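Local coordinates for protein neutral ceramidase (Pseudomonas aeruginosa, PDB 2ZWS) that catalyses hydrolysis of the N-acyl linkage of ceramides to sphingosine and free fatty acid, as well as the reverse synthesis, using a bound zinc ion, at residues Pro311-Gly316 with Tyr475-Val480; Glu453-Gln458 with Tyr467-Gln472; Asn268-Gly273 with Asn580-Gln585; Thr206-Ala211 with Ser216-Gly221. All coordinates share one frame; numbering follows the deposited sequence. Where two conformers were deposited one is given.

Interaction 1: Pro311-Gly316 with Tyr475-Val480; sequences PEFTDG and YQQLFV
Phe313 lays one face of its ring against Gln477, and this CH-pi contact joins the loop between strands 308-309 and 319-320 to helix 471-488. It is a worked example of how an aromatic ring can join a loop to a helix across segments that share no hydrogen bond. Gln477 CA stands 3.7 Å from the centroid of the Phe313 ring, only 11° off the ring normal, which means that the helix backbone itself, rather than a side-chain end, covers the ring centre. Gln477 CB lies over the same face, 3.7 Å from Phe313 CD1. With CG of Phe313 anti to its carbonyl carbon (chi1 -57°), the ring projects from the loop straight onto the helix.

Looser apolar contacts come from two residues one helical turn apart. Gln476 CG lies 4.0 Å from Phe313 CD2, and Val480 CG2 lies 4.3 Å from Phe313 CE2, both approaching the ring obliquely. Beyond the CG that meets the ring, Gln476 OE1 bonds to Gln472 NE2 within the helix, while Val480 also touches Ala423 of helix 414-428.

Within the loop, hydrogen bonds set the shape of the chain. Thr314 N reaches Pro311 O at 3.2 Å, and an ST turn follows, in which Gly316 N donates to Thr314 OG1 with an almost straight N-H...O angle of 172°.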
# COMPACT_ATOMS: atom_id res chain seq x y z
N PRO A 311 30.91 -9.09 -12.73
CA PRO A 311 30.66 -10.44 -13.24
C PRO A 311 30.14 -11.47 -12.24
O PRO A 311 29.43 -12.39 -12.65
CB PRO A 311 32.02 -10.88 -13.81
CG PRO A 311 33.02 -9.88 -13.38
CD PRO A 311 32.26 -8.61 -13.08
N GLU A 312 30.48 -11.33 -10.95
CA GLU A 312 29.99 -12.25 -9.93
C GLU A 312 28.45 -12.34 -9.87
O GLU A 312 27.91 -13.33 -9.38
CB GLU A 312 30.56 -11.90 -8.55
CG GLU A 312 30.51 -10.43 -8.19
CD GLU A 312 31.55 -10.01 -7.15
OE1 GLU A 312 31.64 -10.67 -6.09
OE2 GLU A 312 32.27 -9.02 -7.39
N PHE A 313 27.76 -11.33 -10.40
CA PHE A 313 26.29 -11.27 -10.34
C PHE A 313 25.59 -11.57 -11.67
O PHE A 313 24.37 -11.74 -11.71
CB PHE A 313 25.85 -9.91 -9.80
CG PHE A 313 26.42 -9.60 -8.45
CD1 PHE A 313 27.51 -8.74 -8.32
CD2 PHE A 313 25.87 -10.19 -7.31
CE1 PHE A 313 28.06 -8.48 -7.06
CE2 PHE A 313 26.42 -9.92 -6.04
CZ PHE A 313 27.51 -9.07 -5.92
N THR A 314 26.36 -11.65 -12.75
CA THR A 314 25.78 -11.83 -14.08
C THR A 314 26.03 -13.25 -14.60
O THR A 314 25.98 -14.21 -13.84
CB THR A 314 26.37 -10.80 -15.04
OG1 THR A 314 27.77 -11.07 -15.20
CG2 THR A 314 26.20 -9.39 -14.49
N ASP A 315 26.28 -13.36 -15.90
CA ASP A 315 26.62 -14.64 -16.53
C ASP A 315 28.12 -14.94 -16.39
O ASP A 315 28.57 -16.05 -16.67
CB ASP A 315 26.19 -14.65 -18.02
CG ASP A 315 26.70 -13.44 -18.81
OD1 ASP A 315 26.50 -13.44 -20.05
OD2 ASP A 315 27.28 -12.49 -18.23
N GLY A 316 28.87 -13.94 -15.93
CA GLY A 316 30.32 -14.07 -15.76
C GLY A 316 31.08 -13.02 -16.54
O GLY A 316 32.31 -12.97 -16.51
N TYR A 475 20.31 -5.21 -8.60
CA TYR A 475 19.78 -5.12 -7.23
C TYR A 475 20.53 -6.06 -6.29
O TYR A 475 20.79 -5.70 -5.15
CB TYR A 475 18.30 -5.44 -7.21
CG TYR A 475 17.40 -4.30 -7.59
CD1 TYR A 475 17.18 -3.23 -6.72
CD2 TYR A 475 16.73 -4.30 -8.82
CE1 TYR A 475 16.34 -2.19 -7.06
CE2 TYR A 475 15.87 -3.28 -9.17
CZ TYR A 475 15.67 -2.21 -8.27
OH TYR A 475 14.80 -1.19 -8.57
N GLN A 476 20.90 -7.25 -6.76
CA GLN A 476 21.61 -8.16 -5.88
C GLN A 476 22.97 -7.57 -5.49
O GLN A 476 23.34 -7.59 -4.31
CB GLN A 476 21.78 -9.53 -6.55
CG GLN A 476 22.25 -10.62 -5.61
CD GLN A 476 21.93 -12.00 -6.14
OE1 GLN A 476 20.81 -12.27 -6.59
NE2 GLN A 476 22.91 -12.90 -6.06
N GLN A 477 23.68 -7.01 -6.46
CA GLN A 477 24.96 -6.36 -6.18
C GLN A 477 24.81 -5.23 -5.18
O GLN A 477 25.59 -5.11 -4.24
CB GLN A 477 25.52 -5.78 -7.46
CG GLN A 477 26.78 -4.95 -7.27
CD GLN A 477 27.33 -4.51 -8.59
OE1 GLN A 477 27.27 -3.33 -8.95
NE2 GLN A 477 27.83 -5.47 -9.35
N LEU A 478 23.79 -4.39 -5.40
CA LEU A 478 23.56 -3.23 -4.54
C LEU A 478 23.28 -3.64 -3.09
O LEU A 478 23.84 -3.05 -2.14
CB LEU A 478 22.43 -2.38 -5.09
CG LEU A 478 22.73 -1.69 -6.43
CD1 LEU A 478 21.48 -1.05 -7.00
CD2 LEU A 478 23.85 -0.67 -6.32
N PHE A 479 22.40 -4.62 -2.92
CA PHE A 479 22.10 -5.12 -1.58
C PHE A 479 23.27 -5.86 -0.93
O PHE A 479 23.48 -5.75 0.29
CB PHE A 479 20.82 -5.94 -1.59
CG PHE A 479 19.56 -5.10 -1.57
CD1 PHE A 479 19.23 -4.38 -0.42
CD2 PHE A 479 18.71 -5.03 -2.68
CE1 PHE A 479 18.08 -3.58 -0.37
CE2 PHE A 479 17.53 -4.21 -2.61
CZ PHE A 479 17.24 -3.50 -1.44
N VAL A 480 24.01 -6.65 -1.70
CA VAL A 480 25.17 -7.34 -1.11
C VAL A 480 26.21 -6.32 -0.66
O VAL A 480 26.73 -6.41 0.48
CB VAL A 480 25.76 -8.38 -2.07
CG1 VAL A 480 27.18 -8.81 -1.62
CG2 VAL A 480 24.83 -9.57 -2.11

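Interaction 2: Glu453-Gln458 with Tyr467-Gln472; sequences EEYAAQ and YGPWTQ
The Tyr455 ring lies flat against the Gly468-Pro469 peptide, with Pro469 CA 3.6 Å from the ring centroid and 7° off its normal. This CH-pi contact sits over the ring centre, and the peptide continues toward the hydroxyl end. Tyr455 CZ is 3.6 Å from Pro469 N and Tyr455 CE1 is 3.5 Å from Gly468 C, while the pyrrolidine crosses obliquely over the CD2-CE2 side of the ring, Pro469 CB 3.8 Å from Tyr455 CD2. The opposite face is covered from within its own segment, where the Gln458 side chain folds back until NE2 sits 3.4 Å above the plane of the Tyr455 ring, over its centre. The amide is held there by a bond from Gln458 NE2 to Tyr455 O of 2.8 Å. The phenol is thus sandwiched between a backbone and an amide.

The two layers belong to the ends of neighbouring helices. Gln458 takes a positive phi just after helix 452-457, whereas Gly468 to Thr471 form a type I turn leading into helix 471-488, with Trp470 at its N-cap position. Gly468 O accepts from both Thr471 N and Thr471 OG1, the hydroxyl at 2.8 Å, and both donors arrive from the same face of its carbonyl plane. That double grip fixes the peptide which the tyrosine covers. CG of Tyr455 is anti to the backbone N (chi1 -177°), carrying the ring off the helix toward Pro469, and its hydroxyl bonds to Gln371 O. The side chain of Tyr455 is about 9 Å from that of Tyr448, a zinc ligand.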
# COMPACT_ATOMS: atom_id res chain seq x y z
N GLU A 453 16.70 -15.36 -16.19
CA GLU A 453 15.99 -16.47 -16.87
C GLU A 453 14.51 -16.12 -17.10
O GLU A 453 13.98 -16.28 -18.20
CB GLU A 453 16.13 -17.77 -16.09
CG GLU A 453 17.60 -18.22 -15.91
CD GLU A 453 18.30 -17.71 -14.64
OE1 GLU A 453 17.90 -16.68 -14.02
OE2 GLU A 453 19.31 -18.36 -14.24
N GLU A 454 13.86 -15.59 -16.06
CA GLU A 454 12.49 -15.12 -16.22
C GLU A 454 12.38 -14.03 -17.28
O GLU A 454 11.43 -14.01 -18.07
CB GLU A 454 11.95 -14.57 -14.90
CG GLU A 454 11.65 -15.63 -13.87
CD GLU A 454 11.64 -15.09 -12.46
OE1 GLU A 454 11.77 -13.86 -12.28
OE2 GLU A 454 11.52 -15.91 -11.53
N TYR A 455 13.33 -13.09 -17.25
CA TYR A 455 13.32 -11.97 -18.19
C TYR A 455 13.25 -12.47 -19.61
O TYR A 455 12.49 -11.92 -20.42
CB TYR A 455 14.56 -11.11 -18.00
CG TYR A 455 14.61 -9.89 -18.88
CD1 TYR A 455 14.16 -8.65 -18.39
CD2 TYR A 455 15.14 -9.95 -20.18
CE1 TYR A 455 14.21 -7.51 -19.18
CE2 TYR A 455 15.20 -8.81 -20.99
CZ TYR A 455 14.73 -7.58 -20.46
OH TYR A 455 14.78 -6.45 -21.23
N ALA A 456 14.01 -13.53 -19.91
CA ALA A 456 14.09 -14.06 -21.28
C ALA A 456 12.74 -14.52 -21.81
O ALA A 456 12.48 -14.42 -23.02
CB ALA A 456 15.12 -15.18 -21.39
N ALA A 457 11.88 -15.00 -20.92
CA ALA A 457 10.55 -15.47 -21.30
C ALA A 457 9.61 -14.33 -21.69
O ALA A 457 8.67 -14.54 -22.45
CB ALA A 457 9.95 -16.32 -20.21
N GLN A 458 9.85 -13.14 -21.14
CA GLN A 458 9.04 -11.94 -21.44
C GLN A 458 7.54 -12.12 -21.25
O GLN A 458 6.75 -11.67 -22.08
CB GLN A 458 9.38 -11.35 -22.83
CG GLN A 458 10.73 -10.67 -22.91
CD GLN A 458 10.78 -9.37 -22.13
OE1 GLN A 458 10.06 -8.42 -22.45
NE2 GLN A 458 11.64 -9.30 -21.13
N TYR A 467 15.04 -2.00 -16.68
CA TYR A 467 16.46 -1.69 -16.96
C TYR A 467 17.22 -2.81 -17.67
O TYR A 467 18.44 -2.84 -17.67
CB TYR A 467 17.16 -1.23 -15.67
CG TYR A 467 16.33 -0.17 -14.96
CD1 TYR A 467 16.29 1.15 -15.43
CD2 TYR A 467 15.55 -0.49 -13.83
CE1 TYR A 467 15.49 2.13 -14.78
CE2 TYR A 467 14.74 0.48 -13.18
CZ TYR A 467 14.74 1.78 -13.65
OH TYR A 467 13.94 2.71 -13.02
N GLY A 468 16.46 -3.75 -18.22
CA GLY A 468 17.04 -4.83 -19.02
C GLY A 468 17.26 -6.13 -18.28
O GLY A 468 16.88 -6.30 -17.11
N PRO A 469 17.93 -7.08 -18.94
CA PRO A 469 18.05 -8.43 -18.43
C PRO A 469 18.80 -8.52 -17.09
O PRO A 469 18.59 -9.47 -16.34
CB PRO A 469 18.81 -9.17 -19.55
CG PRO A 469 19.53 -8.10 -20.30
CD PRO A 469 18.62 -6.90 -20.24
N TRP A 470 19.68 -7.56 -16.83
CA TRP A 470 20.52 -7.62 -15.63
C TRP A 470 20.01 -6.74 -14.49
O TRP A 470 20.74 -6.50 -13.53
CB TRP A 470 21.98 -7.31 -15.97
CG TRP A 470 22.50 -8.26 -17.03
CD1 TRP A 470 22.77 -7.96 -18.33
CD2 TRP A 470 22.69 -9.67 -16.88
NE1 TRP A 470 23.17 -9.10 -18.99
CE2 TRP A 470 23.13 -10.16 -18.13
CE3 TRP A 470 22.56 -10.56 -15.80
CZ2 TRP A 470 23.44 -11.52 -18.34
CZ3 TRP A 470 22.86 -11.91 -16.01
CH2 TRP A 470 23.30 -12.37 -17.27
N THR A 471 18.76 -6.31 -14.59
CA THR A 471 18.12 -5.55 -13.50
C THR A 471 18.22 -6.29 -12.16
O THR A 471 18.61 -5.69 -11.12
CB THR A 471 16.66 -5.20 -13.85
OG1 THR A 471 16.63 -4.42 -15.05
CG2 THR A 471 16.00 -4.40 -12.72
N GLN A 472 17.89 -7.58 -12.15
CA GLN A 472 17.94 -8.33 -10.90
C GLN A 472 19.36 -8.40 -10.35
O GLN A 472 19.56 -8.24 -9.15
CB GLN A 472 17.36 -9.74 -11.09
CG GLN A 472 17.12 -10.54 -9.79
CD GLN A 472 18.37 -11.18 -9.21
OE1 GLN A 472 19.34 -11.45 -9.94
NE2 GLN A 472 18.37 -11.46 -7.90

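Interaction 3: Asn268-Gly273 with Asn580-Gln585; sequences NTREIG and NDWDTQ. With MG (magnesium ion), chain C.
Arg270 and Trp582 hold their CA atoms 9.2 Å apart where helix 265-286 faces the type I turn from Asp581 to Thr584, which runs into strand 584-591, and long side chains bridge the interval. CG of Trp582 is anti to its backbone N (chi1 179°), which sends the indole from the turn toward the helix. Thr269 CG2 meets the edge of this ring, 4.0 Å from Trp582 CZ3. The extended Arg270 chain passes over one face, offset toward the rim, with Arg270 CB 3.7 Å from Trp582 CZ2. Its guanidinium does not stack, since its plane is turned 77° from that of the indole. In the conformer described, one of two modelled for this arginine, a water links the two groups by accepting from Arg270 NH2 at 2.7 Å and from Trp582 NE1 at 2.9 Å, lying in the plane of both.

The same turn binds the magnesium ion. Asp581 O coordinates the magnesium at 2.3 Å. Thr584 adds its carbonyl O and its OG1, and a water and His37 O also bind. The imidazole of His37 also hydrogen-bonds, through NE2, to Trp582 O. The contact therefore joins the N-terminal and C-terminal family regions by apolar cover and a shared water, while the metal, gripping both backbone and side chain, probably stiffens the turn that presents the tryptophan.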
# COMPACT_ATOMS: atom_id res chain seq x y z
N ASN A 268 -14.02 -12.60 -1.50
CA ASN A 268 -12.63 -13.01 -1.84
C ASN A 268 -11.61 -12.21 -1.03
O ASN A 268 -10.64 -12.76 -0.51
CB ASN A 268 -12.32 -12.83 -3.33
CG ASN A 268 -13.18 -13.70 -4.24
OD1 ASN A 268 -13.22 -13.46 -5.47
ND2 ASN A 268 -13.83 -14.71 -3.69
N THR A 269 -11.84 -10.90 -0.92
CA THR A 269 -10.97 -10.01 -0.15
C THR A 269 -10.90 -10.45 1.31
O THR A 269 -9.81 -10.55 1.91
CB THR A 269 -11.47 -8.54 -0.25
OG1 THR A 269 -11.39 -8.10 -1.61
CG2 THR A 269 -10.63 -7.62 0.60
N ARG A 270 -12.08 -10.72 1.87
CA ARG A 270 -12.18 -11.16 3.26
C ARG A 270 -11.50 -12.52 3.47
O ARG A 270 -10.77 -12.71 4.42
CB ARG A 270 -13.66 -11.23 3.67
CG ARG A 270 -13.89 -11.44 5.16
CD ARG A 270 -15.37 -11.32 5.53
NE ARG A 270 -15.61 -11.64 6.94
CZ ARG A 270 -16.71 -11.33 7.61
NH1 ARG A 270 -16.81 -11.66 8.89
NH2 ARG A 270 -17.72 -10.69 7.03
N GLU A 271 -11.74 -13.46 2.55
CA GLU A 271 -11.18 -14.80 2.68
C GLU A 271 -9.66 -14.81 2.59
O GLU A 271 -9.01 -15.44 3.42
CB GLU A 271 -11.78 -15.72 1.63
CG GLU A 271 -11.24 -17.16 1.64
CD GLU A 271 -11.48 -17.92 2.94
OE1 GLU A 271 -12.34 -17.54 3.77
OE2 GLU A 271 -10.78 -18.95 3.14
N ILE A 272 -9.10 -14.15 1.59
CA ILE A 272 -7.63 -14.11 1.42
C ILE A 272 -7.01 -13.32 2.57
O ILE A 272 -5.94 -13.67 3.08
CB ILE A 272 -7.22 -13.58 0.00
CG1 ILE A 272 -7.81 -14.48 -1.10
CG2 ILE A 272 -5.68 -13.42 -0.16
CD1 ILE A 272 -7.40 -15.99 -0.98
N GLY A 273 -7.67 -12.24 3.00
CA GLY A 273 -7.22 -11.56 4.21
C GLY A 273 -7.22 -12.45 5.43
O GLY A 273 -6.25 -12.45 6.20
N ASN A 580 -14.90 3.57 7.92
CA ASN A 580 -13.76 2.68 7.87
C ASN A 580 -14.15 1.22 7.97
O ASN A 580 -13.41 0.34 7.51
CB ASN A 580 -12.78 2.98 8.99
CG ASN A 580 -11.50 2.21 8.83
OD1 ASN A 580 -10.89 2.20 7.76
ND2 ASN A 580 -11.08 1.54 9.91
N ASP A 581 -15.31 0.94 8.57
CA ASP A 581 -15.62 -0.44 8.93
C ASP A 581 -15.98 -1.33 7.73
O ASP A 581 -16.62 -0.88 6.78
CB ASP A 581 -16.68 -0.45 10.01
CG ASP A 581 -16.13 0.07 11.31
OD1 ASP A 581 -15.13 -0.51 11.80
OD2 ASP A 581 -16.66 1.09 11.83
N TRP A 582 -15.60 -2.61 7.80
CA TRP A 582 -15.95 -3.57 6.75
C TRP A 582 -17.46 -3.64 6.48
O TRP A 582 -17.85 -3.80 5.32
CB TRP A 582 -15.46 -4.97 7.17
CG TRP A 582 -15.78 -6.02 6.19
CD1 TRP A 582 -16.84 -6.89 6.24
CD2 TRP A 582 -15.06 -6.33 4.99
NE1 TRP A 582 -16.81 -7.71 5.14
CE2 TRP A 582 -15.73 -7.40 4.37
CE3 TRP A 582 -13.90 -5.81 4.39
CZ2 TRP A 582 -15.32 -7.95 3.16
CZ3 TRP A 582 -13.47 -6.38 3.16
CH2 TRP A 582 -14.18 -7.43 2.57
N ASP A 583 -18.27 -3.51 7.54
CA ASP A 583 -19.73 -3.71 7.43
C ASP A 583 -20.45 -2.53 6.78
O ASP A 583 -21.64 -2.63 6.51
CB ASP A 583 -20.37 -3.98 8.78
CG ASP A 583 -19.93 -5.27 9.39
OD1 ASP A 583 -19.61 -6.22 8.64
OD2 ASP A 583 -19.92 -5.34 10.64
N THR A 584 -19.74 -1.42 6.56
CA THR A 584 -20.37 -0.22 5.96
C THR A 584 -19.80 0.10 4.58
O THR A 584 -18.64 -0.22 4.29
CB THR A 584 -20.23 1.05 6.84
OG1 THR A 584 -18.84 1.38 6.97
CG2 THR A 584 -20.80 0.80 8.20
N GLN A 585 -20.63 0.71 3.73
CA GLN A 585 -20.16 1.27 2.47
C GLN A 585 -20.74 2.65 2.27
O GLN A 585 -21.84 2.93 2.71
CB GLN A 585 -20.56 0.36 1.30
CG GLN A 585 -19.97 -1.06 1.43
CD GLN A 585 -20.25 -2.00 0.24
OE1 GLN A 585 -19.85 -3.17 0.28
NE2 GLN A 585 -20.93 -1.53 -0.77
MG MG C . -16.97 0.94 5.39
O HOH W 1 -18.55 -9.94 4.57
O HOH W 2 -17.64 3.04 4.14

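Interaction 4: Thr206-Ala211 with Ser216-Gly221; sequences TSMTNA and SPDNKG
Asp218 OD1 is gripped by two backbone amides, Ser207 N at 2.9 Å through the syn lone pair and its own neighbour Asn219 N at 2.7 Å from the anti side, 32° out of the carboxylate plane. The second oxygen takes the next amide of the loop, with Met208 N donating to Asp218 OD2 at 2.8 Å from the syn side. Asn219 adds a side-chain bond: its ND2 points at Ser207 OG over 3.0 Å, nearly straight at 178° and within the amide plane. CG of Asn219 sits between its backbone N and carbonyl carbon (chi1 59°), swinging the amide back to the serine.

Ahead of helix 218-231, Ser216 OG accepts from Asp218 N in an ST turn, and Met208 CG packs 3.9 Å from Ser216 OG. The contact thus ties the loop after strand 194-200 to the start of this helix. It comes close to both metal sites, with Thr206 beside the zinc ligand His204 and Ser216 close to the magnesium ligand His37. Since successive amides of the loop bind the two carboxylate oxygens, the rotation of the buried Asp218 side chain is fixed and the loop near the zinc is held by its backbone.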
# COMPACT_ATOMS: atom_id res chain seq x y z
N THR A 206 -5.06 -7.68 -4.86
CA THR A 206 -5.88 -7.44 -6.05
C THR A 206 -7.18 -8.23 -5.96
O THR A 206 -7.80 -8.54 -6.97
CB THR A 206 -5.13 -7.92 -7.32
OG1 THR A 206 -4.66 -9.26 -7.12
CG2 THR A 206 -3.94 -7.02 -7.65
N SER A 207 -7.59 -8.59 -4.74
CA SER A 207 -8.88 -9.28 -4.60
C SER A 207 -10.05 -8.42 -5.07
O SER A 207 -11.03 -8.96 -5.59
CB SER A 207 -9.09 -9.71 -3.14
OG SER A 207 -8.10 -10.66 -2.77
N MET A 208 -9.99 -7.10 -4.85
CA MET A 208 -10.97 -6.17 -5.42
C MET A 208 -10.48 -5.86 -6.83
O MET A 208 -9.34 -5.41 -7.02
CB MET A 208 -11.03 -4.89 -4.60
CG MET A 208 -11.49 -5.05 -3.14
SD MET A 208 -13.12 -5.82 -2.94
CE MET A 208 -14.18 -4.67 -3.83
N THR A 209 -11.33 -6.15 -7.81
CA THR A 209 -10.93 -6.14 -9.21
C THR A 209 -11.06 -4.76 -9.84
O THR A 209 -11.51 -3.79 -9.19
CB THR A 209 -11.78 -7.13 -10.06
OG1 THR A 209 -13.10 -6.59 -10.19
CG2 THR A 209 -11.81 -8.54 -9.42
N ASN A 210 -10.68 -4.66 -11.12
CA ASN A 210 -10.80 -3.41 -11.87
C ASN A 210 -12.24 -2.97 -12.13
O ASN A 210 -12.45 -1.87 -12.65
CB ASN A 210 -9.93 -3.39 -13.16
CG ASN A 210 -10.41 -4.35 -14.24
OD1 ASN A 210 -9.73 -4.51 -15.27
ND2 ASN A 210 -11.54 -5.00 -14.03
N ALA A 211 -13.21 -3.81 -11.75
CA ALA A 211 -14.63 -3.46 -11.82
C ALA A 211 -15.12 -2.68 -10.59
O ALA A 211 -16.23 -2.12 -10.61
CB ALA A 211 -15.47 -4.71 -11.98
N SER A 216 -10.52 0.79 -1.15
CA SER A 216 -10.34 -0.35 -0.26
C SER A 216 -8.86 -0.67 -0.11
O SER A 216 -8.10 -0.56 -1.07
CB SER A 216 -11.05 -1.58 -0.82
OG SER A 216 -10.71 -2.75 -0.09
N PRO A 217 -8.45 -1.07 1.09
CA PRO A 217 -7.09 -1.55 1.32
C PRO A 217 -6.93 -3.05 0.99
O PRO A 217 -5.86 -3.62 1.24
CB PRO A 217 -6.90 -1.30 2.81
CG PRO A 217 -8.28 -1.59 3.40
CD PRO A 217 -9.23 -1.05 2.34
N ASP A 218 -7.99 -3.66 0.43
CA ASP A 218 -7.90 -5.00 -0.18
C ASP A 218 -7.54 -6.07 0.82
O ASP A 218 -7.80 -5.90 2.01
CB ASP A 218 -6.97 -4.96 -1.39
CG ASP A 218 -7.29 -6.03 -2.44
OD1 ASP A 218 -6.84 -7.20 -2.28
OD2 ASP A 218 -7.98 -5.70 -3.43
N ASN A 219 -6.96 -7.20 0.38
CA ASN A 219 -6.88 -8.32 1.29
C ASN A 219 -5.94 -8.08 2.48
O ASN A 219 -6.23 -8.49 3.62
CB ASN A 219 -6.63 -9.65 0.57
CG ASN A 219 -5.34 -9.67 -0.25
OD1 ASN A 219 -4.26 -9.42 0.28
ND2 ASN A 219 -5.45 -10.07 -1.54
N LYS A 220 -4.81 -7.42 2.25
CA LYS A 220 -3.90 -7.11 3.38
C LYS A 220 -4.52 -6.12 4.33
O LYS A 220 -4.38 -6.24 5.54
CB LYS A 220 -2.54 -6.63 2.86
CG LYS A 220 -1.73 -7.82 2.22
CD LYS A 220 -0.30 -7.40 1.94
CE LYS A 220 0.55 -8.62 1.47
NZ LYS A 220 0.71 -9.62 2.57
N GLY A 221 -5.28 -5.19 3.78
CA GLY A 221 -6.01 -4.23 4.62
C GLY A 221 -7.07 -4.92 5.46
O GLY A 221 -7.32 -4.48 6.61
O HOH W 3 -7.50 -3.99 -5.38

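How the interactions relate
Interactions 1 and 2 share helix 471-488 and meet directly, Trp470 packing on Thr314 and Asp315; along the chain, interaction 2 is nested inside the loop closed by interaction 1. Both rest on an aromatic face against backbone, but interaction 2 is buried and interaction 1 only partly so. Interactions 3 and 4 form a second cluster, its nearest atoms about 18 Å or more from the first. There Thr269 touches Ser207, Met208, Asp218 and Asn219, tying the two contacts together. Interaction 4, buried near the chain's centre, relies on direct hydrogen bonds to a carboxylate, whereas the more open interaction 3 packs an indole against a helix, with a shared water, and joins the two family regions.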